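Local coordinates for rutinosidase (Aspergillus niger, PDB 6I1A), which is a secreted family 5 glycoside hydrolase that, as a rutinosidase, splits rutinose-bearing glycosides and is related to fungal exo-1,3-beta-glucanases, at residues A[24-29]-A[301-306]; A[81-86]-A[358-363]. One frame throughout, in Å; residues are numbered along the deposited sequence.

Contact 1: residues A[24-29]-A[301-306]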
loop_
_atom_site.group_PDB
_atom_site.type_symbol
_atom_site.label_atom_id
_atom_site.label_comp_id
_atom_site.label_asym_id
_atom_site.label_seq_id
_atom_site.Cartn_x
_atom_site.Cartn_y
_atom_site.Cartn_z
ATOM N N GLY A 24 9.247 24.010 4.028
ATOM C CA GLY A 24 8.969 24.783 2.830
ATOM C C GLY A 24 7.530 24.751 2.394
ATOM O O GLY A 24 6.621 24.180 3.023
ATOM N N VAL A 25 7.314 25.361 1.249
ATOM C CA VAL A 25 6.047 25.307 0.525
ATOM C C VAL A 25 6.298 25.176 -0.982
ATOM O O VAL A 25 7.296 25.719 -1.505
ATOM C CB VAL A 25 5.205 26.550 0.902
ATOM C CG1 VAL A 25 5.727 27.833 0.291
ATOM C CG2 VAL A 25 3.752 26.333 0.576
ATOM N N ASN A 26 5.329 24.577 -1.645
ATOM C CA ASN A 26 5.241 24.632 -3.110
ATOM C C ASN A 26 4.556 25.903 -3.535
ATOM O O ASN A 26 3.606 26.355 -2.883
ATOM C CB ASN A 26 4.443 23.477 -3.674
ATOM C CG ASN A 26 5.232 22.180 -3.615
ATOM O OD1 ASN A 26 5.968 21.897 -4.581
ATOM N ND2 ASN A 26 5.165 21.444 -2.500
ATOM N N LEU A 27 5.055 26.500 -4.615
ATOM C CA LEU A 27 4.345 27.586 -5.314
ATOM C C LEU A 27 3.621 26.945 -6.494
ATOM O O LEU A 27 3.882 27.294 -7.683
ATOM C CB LEU A 27 5.313 28.706 -5.689
ATOM C CG LEU A 27 6.122 29.350 -4.597
ATOM C CD1 LEU A 27 6.982 30.480 -5.128
ATOM C CD2 LEU A 27 5.257 29.854 -3.441
ATOM N N GLY A 28 2.742 25.990 -6.244
ATOM C CA GLY A 28 2.010 25.307 -7.286
ATOM C C GLY A 28 0.887 26.131 -7.864
ATOM O O GLY A 28 0.443 27.107 -7.264
ATOM N N GLY A 29 0.382 25.750 -9.034
ATOM C CA GLY A 29 -0.745 26.431 -9.643
ATOM C C GLY A 29 -0.399 27.809 -10.126
ATOM O O GLY A 29 -1.312 28.573 -10.463
ATOM N N VAL A 301 10.537 15.583 1.768
ATOM C CA VAL A 301 9.140 15.270 1.441
ATOM C C VAL A 301 8.634 16.456 0.643
ATOM O O VAL A 301 8.080 17.434 1.207
ATOM C CB VAL A 301 8.304 14.956 2.690
ATOM C CG1 VAL A 301 6.864 14.695 2.304
ATOM C CG2 VAL A 301 8.895 13.755 3.386
ATOM N N GLY A 302 8.902 16.472 -0.663
ATOM C CA GLY A 302 8.634 17.673 -1.464
ATOM C C GLY A 302 7.182 17.994 -1.724
ATOM O O GLY A 302 6.925 19.129 -2.210
ATOM N N GLU A 303 6.287 17.068 -1.508
ATOM C CA GLU A 303 4.844 17.349 -1.589
ATOM C C GLU A 303 4.159 16.500 -0.523
ATOM O O GLU A 303 4.437 15.294 -0.403
ATOM C CB GLU A 303 4.198 16.992 -2.911
ATOM C CG GLU A 303 4.673 17.798 -4.086
ATOM C CD GLU A 303 3.881 17.539 -5.350
ATOM O OE1 GLU A 303 2.722 16.988 -5.291
ATOM O OE2 GLU A 303 4.415 17.821 -6.452
ATOM N N TRP A 304 3.177 17.118 0.133
ATOM C CA TRP A 304 2.229 16.452 1.052
ATOM C C TRP A 304 1.117 17.422 1.356
ATOM O O TRP A 304 1.230 18.641 1.121
ATOM C CB TRP A 304 2.921 15.956 2.339
ATOM C CG TRP A 304 3.280 17.062 3.291
ATOM C CD1 TRP A 304 4.194 18.057 3.156
ATOM C CD2 TRP A 304 2.641 17.283 4.578
ATOM N NE1 TRP A 304 4.214 18.843 4.289
ATOM C CE2 TRP A 304 3.267 18.403 5.169
ATOM C CE3 TRP A 304 1.624 16.610 5.268
ATOM C CZ2 TRP A 304 2.916 18.830 6.449
ATOM C CZ3 TRP A 304 1.285 17.039 6.544
ATOM C CH2 TRP A 304 1.930 18.142 7.075
ATOM N N ALA A 305 0.009 16.892 1.882
ATOM C CA ALA A 305 -1.114 17.694 2.347
ATOM C C ALA A 305 -1.908 16.867 3.333
ATOM O O ALA A 305 -1.788 15.667 3.342
ATOM C CB ALA A 305 -1.950 18.206 1.203
ATOM N N ILE A 306 -2.773 17.536 4.114
ATOM C CA ILE A 306 -3.503 16.876 5.246
ATOM C C ILE A 306 -4.873 16.356 4.867
ATOM O O ILE A 306 -5.513 15.761 5.775
ATOM C CB ILE A 306 -3.596 17.807 6.464
ATOM C CG1 ILE A 306 -4.400 19.050 6.181
ATOM C CG2 ILE A 306 -2.241 18.077 7.018
ATOM C CD1 ILE A 306 -4.855 19.745 7.483
HETATM O O HOH W 1 5.875 21.188 4.630
#
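Asn26, at the end of strand 22-26, reaches the backbone of Gly302 on strand 299-308 with its amide. The bond from CA to CB already points toward that strand, and chi1 of -74°, with CG beside the backbone N, carries the amide on to it. CG comes no nearer to Gly302 O than 3.8 Å; the touching is done by ND2, 2.9 Å from Gly302 O. The N-H points almost straight at the oxygen (175°), which lies only 6° out of the Asn26 amide plane and receives the bond in its own carbonyl plane. ND2 also bonds Tyr337 O on the intervening strand 334-337, whereas OD1 accepts from Arg92, so carbonyl and donor neighbours together fix which way round the amide sits. Glu303 crosses Asn26 at about a right angle, its CG 4.0 Å from ND2, and sends its carboxylate to Tyr268 and Arg92. Beside this, a water accepts from Trp304 NE1 at 2.9 Å, in the plane of the ring, and gives a weak bond to Gly24 O. In family 5 barrels the nucleophile stands on the seventh strand, consistent with Glu303; sharing Arg92 NH1, Asn26 probably acts in its second shell.

Contact 2: residues A[81-86]-A[358-363]. With EDO (1,2-ethanediol), chain L.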
loop_
_atom_site.group_PDB
_atom_site.type_symbol
_atom_site.label_atom_id
_atom_site.label_comp_id
_atom_site.label_asym_id
_atom_site.label_seq_id
_atom_site.Cartn_x
_atom_site.Cartn_y
_atom_site.Cartn_z
ATOM N N ASP A 81 6.701 37.309 1.809
ATOM C CA ASP A 81 6.740 37.853 3.176
ATOM C C ASP A 81 5.816 37.095 4.123
ATOM O O ASP A 81 6.241 36.784 5.258
ATOM C CB ASP A 81 6.365 39.334 3.151
ATOM C CG ASP A 81 7.366 40.219 2.428
ATOM O OD1 ASP A 81 8.568 39.889 2.391
ATOM O OD2 ASP A 81 6.931 41.287 1.945
ATOM N N LYS A 82 4.633 36.759 3.666
ATOM C CA LYS A 82 3.690 35.999 4.540
ATOM C C LYS A 82 4.255 34.612 4.858
ATOM O O LYS A 82 4.274 34.146 6.018
ATOM C CB LYS A 82 2.359 35.858 3.863
ATOM C CG LYS A 82 1.350 35.166 4.775
ATOM C CD LYS A 82 0.055 34.982 4.175
ATOM C CE LYS A 82 -0.588 36.214 3.565
ATOM N NZ LYS A 82 -1.831 35.865 2.820
ATOM N N LEU A 83 4.779 33.936 3.830
ATOM C CA LEU A 83 5.386 32.604 4.051
ATOM C C LEU A 83 6.556 32.697 5.019
ATOM O O LEU A 83 6.697 31.848 5.921
ATOM C CB LEU A 83 5.811 32.066 2.675
ATOM C CG LEU A 83 4.663 31.722 1.743
ATOM C CD1 LEU A 83 5.151 31.500 0.322
ATOM C CD2 LEU A 83 3.873 30.527 2.229
ATOM N N ALA A 84 7.451 33.672 4.871
ATOM C CA ALA A 84 8.585 33.865 5.772
ATOM C C ALA A 84 8.094 34.080 7.215
ATOM O O ALA A 84 8.678 33.537 8.156
ATOM C CB ALA A 84 9.414 35.048 5.330
ATOM N N SER A 85 7.009 34.819 7.361
ATOM C CA SER A 85 6.443 35.137 8.706
ATOM C C SER A 85 5.969 33.838 9.351
ATOM O O SER A 85 5.908 33.799 10.604
ATOM C CB SER A 85 5.349 36.202 8.635
ATOM O OG SER A 85 4.068 35.669 8.277
ATOM N N GLY A 86 5.563 32.846 8.562
ATOM C CA GLY A 86 5.162 31.520 9.090
ATOM C C GLY A 86 6.330 30.561 9.265
ATOM O O GLY A 86 6.060 29.389 9.603
ATOM N N TRP A 358 -5.765 22.655 1.839
ATOM C CA TRP A 358 -4.639 22.725 0.854
ATOM C C TRP A 358 -4.006 24.112 0.752
ATOM O O TRP A 358 -3.080 24.241 -0.075
ATOM C CB TRP A 358 -5.130 22.243 -0.503
ATOM C CG TRP A 358 -5.497 20.810 -0.598
ATOM C CD1 TRP A 358 -6.664 20.256 -0.199
ATOM C CD2 TRP A 358 -4.711 19.760 -1.156
ATOM N NE1 TRP A 358 -6.655 18.910 -0.488
ATOM C CE2 TRP A 358 -5.435 18.567 -1.065
ATOM C CE3 TRP A 358 -3.404 19.715 -1.686
ATOM C CZ2 TRP A 358 -4.950 17.344 -1.532
ATOM C CZ3 TRP A 358 -2.931 18.511 -2.151
ATOM C CH2 TRP A 358 -3.668 17.338 -2.094
ATOM N N CYS A 359 -4.432 25.116 1.523
ATOM C CA CYS A 359 -3.901 26.491 1.425
ATOM C C CYS A 359 -2.988 26.783 2.575
ATOM O O CYS A 359 -3.445 27.015 3.726
ATOM C CB CYS A 359 -5.031 27.488 1.351
ATOM S SG CYS A 359 -4.381 29.146 1.049
ATOM N N TYR A 360 -1.694 26.762 2.369
ATOM C CA TYR A 360 -0.758 26.980 3.471
ATOM C C TYR A 360 -0.866 28.395 4.047
ATOM O O TYR A 360 -0.666 28.593 5.222
ATOM C CB TYR A 360 0.675 26.699 3.031
ATOM C CG TYR A 360 1.603 26.357 4.147
ATOM C CD1 TYR A 360 1.658 25.080 4.662
ATOM C CD2 TYR A 360 2.378 27.317 4.779
ATOM C CE1 TYR A 360 2.533 24.736 5.672
ATOM C CE2 TYR A 360 3.267 27.002 5.794
ATOM C CZ TYR A 360 3.365 25.687 6.246
ATOM O OH TYR A 360 4.238 25.314 7.235
ATOM N N GLU A 361 -1.119 29.413 3.209
ATOM C CA GLU A 361 -1.201 30.811 3.703
ATOM C C GLU A 361 -2.373 30.900 4.696
ATOM O O GLU A 361 -2.222 31.644 5.672
ATOM C CB GLU A 361 -1.391 31.788 2.564
ATOM C CG GLU A 361 -0.103 31.991 1.766
ATOM C CD GLU A 361 -0.170 33.131 0.771
ATOM O OE1 GLU A 361 -1.281 33.560 0.476
ATOM O OE2 GLU A 361 0.833 33.397 0.162
ATOM N N THR A 362 -3.435 30.142 4.471
ATOM C CA THR A 362 -4.574 30.130 5.449
ATOM C C THR A 362 -4.042 29.660 6.788
ATOM O O THR A 362 -4.367 30.240 7.864
ATOM C CB THR A 362 -5.688 29.219 4.962
ATOM O OG1 THR A 362 -6.278 29.827 3.814
ATOM C CG2 THR A 362 -6.732 28.991 6.031
ATOM N N PHE A 363 -3.242 28.600 6.828
ATOM C CA PHE A 363 -2.690 28.104 8.109
ATOM C C PHE A 363 -1.887 29.182 8.821
ATOM O O PHE A 363 -1.888 29.328 10.048
ATOM C CB PHE A 363 -1.814 26.874 7.885
ATOM C CG PHE A 363 -2.486 25.714 7.215
ATOM C CD1 PHE A 363 -3.836 25.483 7.276
ATOM C CD2 PHE A 363 -1.718 24.791 6.511
ATOM C CE1 PHE A 363 -4.429 24.372 6.717
ATOM C CE2 PHE A 363 -2.308 23.684 5.929
ATOM C CZ PHE A 363 -3.651 23.450 6.055
HETATM C C1 EDO L . 6.883 26.513 8.787
HETATM O O1 EDO L . 5.716 27.055 8.331
HETATM C C2 EDO L . 6.844 26.059 10.182
HETATM O O2 EDO L . 8.069 25.346 10.469
#
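Ionic contact comes first: Lys82 NZ and Glu361 OE1 form a salt bridge at 3.3 Å, a weak one as a hydrogen bond. CG of Lys82 stands anti to its backbone N (chi1 -176°), and a bend at chi3 (-52°) turns the ammonium group to the carboxylate while the two chains cross at about a right angle. Glu361 OE2 lies close to Asp79 OD1, a build-up of negative charge that Lys82 would probably partly offset. Apolar contact follows. Lys82 CD rests 3.8 Å from Glu361 CG, and Leu83 CD2 reaches the same CG at 4.3 Å and Tyr360 CD2 at 4.4 Å, meeting the ring obliquely. A 1,2-ethanediol, probably from the crystallisation liquor, bridges the segments in the crystal: its O1 donates to Gly86 O at 2.7 Å and lies 2.5 Å from Tyr360 OH, at the ring edge and in its plane. Among local bonds, Cys359 N-caps helix 360-365, its SG accepting weakly from Thr362 N at 3.7 Å. Helix 77-85 thus meets the short helix 360-365 near the chain's C terminus; Leu83 and Tyr360 both face strand 22-26 at Val25, and Tyr360 also touches Leu325 of helix 317-331.

In the fold
From the N terminus the chain passes strand 22-26, then helix 77-85, and only much later strand 299-308 and helix 360-365, so the segments alternate. Contact 1 closes a loop of 271 residues when strand 299-308, one strand away from 22-26 across 334-337, comes within reach of the Asn26 side chain. Contact 2 closes one equally long, opened before the first has shut; the two loops cross. Their centres are about 12 Å apart, and they meet in packing, with Ala305 CB 3.5 Å from Trp358 CZ3. Contact 1 links the first and seventh barrel strands across the eighth, close to the chain centre; contact 2, farther out, ties an early helix to the C-terminal one outside those strands.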